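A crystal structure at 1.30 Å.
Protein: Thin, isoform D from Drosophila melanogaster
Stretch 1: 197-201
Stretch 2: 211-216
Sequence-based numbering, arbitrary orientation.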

# COMPACT_ATOMS: atom_id res chain seq x y z
N THR A 197 15.81 7.33 -1.36
CA THR A 197 16.20 8.50 -2.13
C THR A 197 15.15 9.61 -2.11
O THR A 197 15.27 10.57 -2.88
CB THR A 197 16.51 8.08 -3.57
OG1 THR A 197 15.38 7.39 -4.11
CG2 THR A 197 17.75 7.19 -3.60
N ASN A 198 14.14 9.49 -1.24
CA ASN A 198 13.10 10.51 -1.05
C ASN A 198 12.32 10.78 -2.32
O ASN A 198 11.98 11.92 -2.66
CB ASN A 198 13.64 11.77 -0.40
CG ASN A 198 13.95 11.54 1.05
OD1 ASN A 198 13.09 11.06 1.81
ND2 ASN A 198 15.18 11.82 1.45
N ARG A 199 12.00 9.70 -3.02
CA ARG A 199 11.08 9.74 -4.14
C ARG A 199 9.75 9.17 -3.68
O ARG A 199 9.72 8.16 -2.97
CB ARG A 199 11.63 8.94 -5.32
CG ARG A 199 12.92 9.53 -5.84
CD ARG A 199 13.55 8.66 -6.89
NE ARG A 199 14.77 9.27 -7.38
CZ ARG A 199 15.43 8.86 -8.45
NH1 ARG A 199 14.96 7.84 -9.16
NH2 ARG A 199 16.54 9.48 -8.82
N VAL A 200 8.67 9.83 -4.08
CA VAL A 200 7.31 9.44 -3.73
C VAL A 200 6.72 8.74 -4.95
O VAL A 200 6.54 9.34 -6.01
CB VAL A 200 6.47 10.65 -3.32
CG1 VAL A 200 5.08 10.20 -2.92
CG2 VAL A 200 7.16 11.40 -2.21
N ILE A 201 6.44 7.45 -4.79
CA ILE A 201 6.03 6.56 -5.87
C ILE A 201 4.53 6.32 -5.71
O ILE A 201 4.10 5.80 -4.69
CB ILE A 201 6.81 5.24 -5.79
CG1 ILE A 201 8.32 5.50 -5.87
CG2 ILE A 201 6.32 4.27 -6.86
CD1 ILE A 201 9.13 4.42 -5.16
N GLN A 211 3.58 7.13 -11.11
CA GLN A 211 4.18 8.45 -11.20
C GLN A 211 5.10 8.64 -10.01
O GLN A 211 4.73 8.32 -8.87
CB GLN A 211 3.14 9.56 -11.27
CG GLN A 211 2.51 9.68 -12.65
CD GLN A 211 2.10 11.09 -12.96
OE1 GLN A 211 1.15 11.61 -12.38
NE2 GLN A 211 2.82 11.74 -13.87
N ILE A 212 6.29 9.16 -10.27
CA ILE A 212 7.33 9.31 -9.26
C ILE A 212 7.62 10.79 -9.12
O ILE A 212 7.93 11.46 -10.11
CB ILE A 212 8.58 8.50 -9.62
CG1 ILE A 212 8.19 7.03 -9.82
CG2 ILE A 212 9.64 8.64 -8.54
CD1 ILE A 212 9.36 6.12 -10.09
N PHE A 213 7.51 11.29 -7.89
CA PHE A 213 7.67 12.69 -7.55
C PHE A 213 8.82 12.84 -6.56
O PHE A 213 9.17 11.91 -5.84
CB PHE A 213 6.43 13.21 -6.81
CG PHE A 213 5.15 13.15 -7.60
CD1 PHE A 213 4.38 11.99 -7.61
CD2 PHE A 213 4.67 14.27 -8.27
CE1 PHE A 213 3.18 11.95 -8.29
CE2 PHE A 213 3.47 14.22 -8.95
CZ PHE A 213 2.73 13.06 -8.96
N ASP A 214 9.40 14.03 -6.49
CA ASP A 214 10.23 14.29 -5.32
C ASP A 214 9.33 14.68 -4.14
O ASP A 214 8.12 14.88 -4.29
CB ASP A 214 11.34 15.31 -5.61
CG ASP A 214 10.84 16.63 -6.15
OD1 ASP A 214 9.83 17.16 -5.64
OD2 ASP A 214 11.49 17.18 -7.08
N VAL A 215 9.92 14.74 -2.94
CA VAL A 215 9.12 15.00 -1.74
C VAL A 215 8.55 16.41 -1.77
O VAL A 215 7.55 16.68 -1.10
CB VAL A 215 9.91 14.74 -0.44
CG1 VAL A 215 10.11 13.24 -0.22
CG2 VAL A 215 11.25 15.48 -0.44
N ASN A 216 9.16 17.31 -2.54
CA ASN A 216 8.61 18.64 -2.75
C ASN A 216 7.42 18.65 -3.70
O ASN A 216 6.74 19.68 -3.79
CB ASN A 216 9.71 19.58 -3.28

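The two stretches pair as neighbouring antiparallel strands, their axes inclined at 153° and approaching to 4.5 Å, and the contact rests on a single hydrogen-bonded residue pair, Val200 with Phe213. Val200 N donates to Phe213 O at 2.8 Å with an N-H...O angle of 171°, and Phe213 N returns the bond to Val200 O at 2.9 Å and 166°. The backbone donor and acceptor of both residues are thus satisfied by each other, in short and nearly linear bonds, which allows two apolar residues to be buried without leaving these polar groups unpaired. Each carbonyl also receives a CA-H...O contact from a neighbouring residue: Arg199 CA lies 3.4 Å from Phe213 O, and Ile212 CA lies 3.3 Å from Val200 O.

Side chains alternate about this ladder. Val200 and Phe213 project to one face, where Val200 CB and Phe213 CB are 4.3 Å apart; Val200 O lies at the edge of the phenyl ring, near its plane. Ile201 and Ile212, a non-hydrogen-bonded pair, occupy the other face and meet through Ile201 CG1 and Ile212 CG1 at 4.2 Å. Three beta-branched aliphatic side chains and one phenyl ring suit these buried positions, since none of them needs a polar partner.

Toward the exposed end the contact loosens. Val215 CG1 lies 4.0 Å from Val200 CG2, extending the apolar patch beyond the strand pairing; it also lies 3.3 Å from Asn198 O, a carbonyl that accepts no hydrogen bond from the second stretch. Arg199 packs its CB 3.8 Å from Ile212 CG2, while the end of its long side chain leads away, leaving the charge exposed. Asp214 points away from the first stretch, and its OD1 is hydrogen-bonded elsewhere in the structure. Together the stretches bury 389 Å², counting both sides.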